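Local coordinates for protein francisella virulence factor (Francisella novicida, PDB 5EVF) that is of unknown molecular function but is classed as a conserved virulence factor of Francisella, a small domain with a mixed beta sheet and one long helix, at residues 88-91 with 92-96; 20-23 with 24-27. All coordinates share one frame; numbering follows the deposited sequence.

Contact 1: residues 88-91 with 92-96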
loop_
_atom_site.group_PDB
_atom_site.type_symbol
_atom_site.label_atom_id
_atom_site.label_comp_id
_atom_site.label_asym_id
_atom_site.label_seq_id
_atom_site.Cartn_x
_atom_site.Cartn_y
_atom_site.Cartn_z
ATOM N N GLY A 88 -2.307 19.702 -3.504
ATOM C CA GLY A 88 -2.542 20.984 -2.881
ATOM C C GLY A 88 -1.908 21.073 -1.512
ATOM O O GLY A 88 -1.047 20.273 -1.137
ATOM N N GLN A 89 -2.364 22.062 -0.752
ATOM C CA GLN A 89 -1.844 22.297 0.586
ATOM C C GLN A 89 -2.100 21.098 1.488
ATOM O O GLN A 89 -3.233 20.628 1.610
ATOM C CB GLN A 89 -2.497 23.546 1.180
ATOM C CG GLN A 89 -1.949 23.927 2.533
ATOM C CD GLN A 89 -0.497 24.339 2.457
ATOM O OE1 GLN A 89 -0.145 25.273 1.735
ATOM N NE2 GLN A 89 0.360 23.630 3.181
ATOM N N ILE A 90 -1.043 20.600 2.121
ATOM C CA ILE A 90 -1.191 19.557 3.129
ATOM C C ILE A 90 -1.587 20.207 4.447
ATOM O O ILE A 90 -1.024 21.235 4.840
ATOM C CB ILE A 90 0.108 18.745 3.275
ATOM C CG1 ILE A 90 0.402 17.960 1.999
ATOM C CG2 ILE A 90 0.016 17.783 4.451
ATOM C CD1 ILE A 90 1.753 17.258 2.029
ATOM N N ASN A 91 -2.572 19.622 5.124
ATOM C CA ASN A 91 -2.972 20.067 6.454
ATOM C C ASN A 91 -3.331 18.837 7.281
ATOM O O ASN A 91 -3.152 17.695 6.844
ATOM C CB ASN A 91 -4.129 21.072 6.370
ATOM C CG ASN A 91 -5.302 20.546 5.568
ATOM O OD1 ASN A 91 -5.827 19.468 5.842
ATOM N ND2 ASN A 91 -5.713 21.307 4.564
ATOM N N GLU A 92 -3.869 19.080 8.481
ATOM C CA GLU A 92 -4.182 17.977 9.386
ATOM C C GLU A 92 -5.244 17.048 8.803
ATOM O O GLU A 92 -5.245 15.846 9.099
ATOM C CB GLU A 92 -4.624 18.525 10.747
ATOM C CG GLU A 92 -3.600 19.462 11.394
ATOM C CD GLU A 92 -3.558 19.361 12.915
ATOM O OE1 GLU A 92 -2.445 19.240 13.473
ATOM O OE2 GLU A 92 -4.634 19.411 13.551
ATOM N N LEU A 93 -6.129 17.567 7.957
ATOM C CA LEU A 93 -7.161 16.747 7.335
ATOM C C LEU A 93 -6.689 16.066 6.060
ATOM O O LEU A 93 -7.475 15.355 5.426
ATOM C CB LEU A 93 -8.402 17.593 7.030
ATOM C CG LEU A 93 -9.117 18.196 8.240
ATOM C CD1 LEU A 93 -9.984 19.369 7.818
ATOM C CD2 LEU A 93 -9.952 17.140 8.948
ATOM N N SER A 94 -5.436 16.272 5.667
ATOM C CA SER A 94 -4.901 15.604 4.496
ATOM C C SER A 94 -4.652 14.128 4.785
ATOM O O SER A 94 -4.597 13.689 5.938
ATOM C CB SER A 94 -3.600 16.269 4.045
ATOM O OG SER A 94 -3.853 17.586 3.582
ATOM N N SER A 95 -4.487 13.366 3.712
ATOM C CA SER A 95 -4.111 11.964 3.805
ATOM C C SER A 95 -2.883 11.698 2.956
ATOM O O SER A 95 -2.743 12.236 1.854
ATOM C CB SER A 95 -5.249 11.049 3.348
ATOM O OG SER A 95 -6.272 11.013 4.325
ATOM N N VAL A 96 -2.007 10.849 3.473
ATOM C CA VAL A 96 -0.919 10.258 2.710
ATOM C C VAL A 96 -1.393 8.888 2.270
ATOM O O VAL A 96 -1.959 8.140 3.072
ATOM C CB VAL A 96 0.358 10.152 3.557
ATOM C CG1 VAL A 96 1.424 9.374 2.806
ATOM C CG2 VAL A 96 0.854 11.539 3.918
#

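Contact 2: residues 20-23 with 24-27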
loop_
_atom_site.group_PDB
_atom_site.type_symbol
_atom_site.label_atom_id
_atom_site.label_comp_id
_atom_site.label_asym_id
_atom_site.label_seq_id
_atom_site.Cartn_x
_atom_site.Cartn_y
_atom_site.Cartn_z
ATOM N N PRO A 20 -3.837 -17.340 1.645
ATOM C CA PRO A 20 -3.013 -16.265 2.212
ATOM C C PRO A 20 -1.548 -16.659 2.260
ATOM O O PRO A 20 -1.199 -17.837 2.377
ATOM C CB PRO A 20 -3.582 -16.080 3.624
ATOM C CG PRO A 20 -4.977 -16.625 3.549
ATOM C CD PRO A 20 -4.947 -17.725 2.532
ATOM N N THR A 21 -0.688 -15.656 2.165
ATOM C CA THR A 21 0.746 -15.854 2.269
ATOM C C THR A 21 1.242 -15.243 3.571
ATOM O O THR A 21 0.521 -14.519 4.263
ATOM C CB THR A 21 1.473 -15.230 1.070
ATOM O OG1 THR A 21 1.107 -13.861 0.969
ATOM C CG2 THR A 21 1.065 -15.917 -0.216
ATOM N N ASP A 22 2.475 -15.569 3.917
ATOM C CA ASP A 22 3.092 -15.024 5.118
ATOM C C ASP A 22 3.544 -13.598 4.828
ATOM O O ASP A 22 4.412 -13.401 3.972
ATOM C CB ASP A 22 4.269 -15.894 5.525
ATOM C CG ASP A 22 4.946 -15.434 6.801
ATOM O OD1 ASP A 22 4.733 -14.301 7.267
ATOM O OD2 ASP A 22 5.736 -16.223 7.338
ATOM N N PRO A 23 2.993 -12.584 5.508
ATOM C CA PRO A 23 3.391 -11.200 5.199
ATOM C C PRO A 23 4.876 -10.935 5.365
ATOM O O PRO A 23 5.436 -10.125 4.614
ATOM C CB PRO A 23 2.552 -10.352 6.175
ATOM C CG PRO A 23 1.980 -11.272 7.161
ATOM C CD PRO A 23 2.085 -12.684 6.664
ATOM N N SER A 24 5.542 -11.602 6.308
ATOM C CA SER A 24 6.969 -11.358 6.460
ATOM C C SER A 24 7.780 -11.873 5.273
ATOM O O SER A 24 8.947 -11.491 5.128
ATOM C CB SER A 24 7.474 -11.982 7.759
ATOM O OG SER A 24 7.487 -13.391 7.685
ATOM N N GLN A 25 7.211 -12.714 4.416
ATOM C CA GLN A 25 7.961 -13.200 3.268
ATOM C C GLN A 25 7.544 -12.531 1.962
ATOM O O GLN A 25 8.047 -12.910 0.898
ATOM C CB GLN A 25 7.828 -14.723 3.160
ATOM C CG GLN A 25 8.146 -15.479 4.464
ATOM C CD GLN A 25 9.582 -15.293 4.974
ATOM O OE1 GLN A 25 10.514 -15.968 4.518
ATOM N NE2 GLN A 25 9.756 -14.404 5.953
ATOM N N VAL A 26 6.644 -11.546 2.013
ATOM C CA VAL A 26 6.310 -10.778 0.817
ATOM C C VAL A 26 7.528 -9.984 0.373
ATOM O O VAL A 26 8.175 -9.315 1.185
ATOM C CB VAL A 26 5.125 -9.839 1.098
ATOM C CG1 VAL A 26 4.920 -8.883 -0.071
ATOM C CG2 VAL A 26 3.844 -10.650 1.368
ATOM N N ARG A 27 7.849 -10.050 -0.922
ATOM C CA ARG A 27 8.938 -9.259 -1.474
ATOM C C ARG A 27 8.394 -7.892 -1.852
ATOM O O ARG A 27 7.364 -7.798 -2.527
ATOM C CB ARG A 27 9.550 -9.947 -2.692
ATOM C CG ARG A 27 9.958 -11.390 -2.404
ATOM C CD ARG A 27 10.759 -12.007 -3.546
ATOM N NE ARG A 27 10.077 -11.874 -4.826
ATOM C CZ ARG A 27 9.254 -12.776 -5.350
ATOM N NH1 ARG A 27 9.005 -13.913 -4.712
ATOM N NH2 ARG A 27 8.674 -12.535 -6.527
#

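Contact 1: residues 88-91 with 92-96
N91 and S94 clasp each other across a type I beta turn: N91 gives its backbone N and O, S94 its backbone N and OG. The turn bond runs from S94 N to N91 O (2.9 Å). In return, N91 N sends its hydrogen almost straight, at 168°, to S94 OG, 2.9 Å away. The serine can receive it because OG lies beside its own backbone N, anti to the carbonyl carbon (chi1 -66°), and so reaches back over the start of the turn. N91 also closes an Asx turn: its side chain folds over the turn and OD1 accepts from L93 N at 2.9 Å, a bond that is weak because the N-H points well off line (128°). The same OD1 lies 3.4 Å from L93 CB. Packing is closest around buried S94: its OG comes within 3.3 Å of I90 CA, and I90 CG2 rests 3.9 Å from S94 CB, a small apolar lid beside the hydroxyl. The other side is loose. The E92 and L93 side chains leave the middle of the turn into exposed surroundings, and Q89 bonds within its own segment, NE2 reaching forward to I90 O at 3.2 Å, which lies in the plane of its amide. The turn leads directly into strand 95-103: backbone bonds pair E92 with S51, S94 with V50 and V96 with T48, while I90 and V96 lean on F56 of helix 56-73.

Contact 2: residues 20-23 with 24-27
D22 OD1 is gripped twice by S24, by the hydroxyl OG at 2.9 Å and by the backbone N at 3.0 Å. Both donors reach the oxygen from one face of the carboxylate, well above its plane, and the bond from S24 N makes an Asx turn. The carboxylate gets there because CG stands anti to the D22 backbone N (chi1 -178°), which carries it forward alongside the following residues. S24 OG has a second role: in the modelled conformer of Q25, one of two, it accepts from Q25 NE2 at 3.0 Å, so a polar chain runs from carboxylate through hydroxyl to amide on the exposed side. Below it the backbone winds as a short 3-10 turn. Q25 N binds D22 O at 2.9 Å, and V26 N binds P23 O at 3.2 Å. The V26 side chain closes the inner side, its CG2 lying 3.8 Å from D22 O and 4.2 Å from T21 OG1. That threonine hydroxyl hydrogen-bonds chiefly to the carbonyl of A76, with that of A72 also within bonding reach, at the end of helix 56-73. P23 packs on I68 and A72 of this helix and V26 on A72, and the chain then enters strand 27-30, where R27 pairs through its backbone with H77 and with I79 of the parallel strand 78-84.

Overall arrangement
Both contacts are surface turns, on opposite sides of the chain's centre with their own centres 31 Å apart, and neither belongs to the core. Each delivers the chain into a strand of the mixed sheet, contact 1 into strand 95-103, inside the sheet, and contact 2 into outermost strand 27-30. Helix 56-73 serves both: contact 1 leans on its first residues, contact 2 on its later turns. An Asx turn occurs in each, but weakly from an asparagine in contact 1 and more firmly from an aspartate in contact 2. Contact 1 buries its serine hydroxyl as an acceptor, whereas contact 2 keeps its serine exposed, donating to a carboxylate.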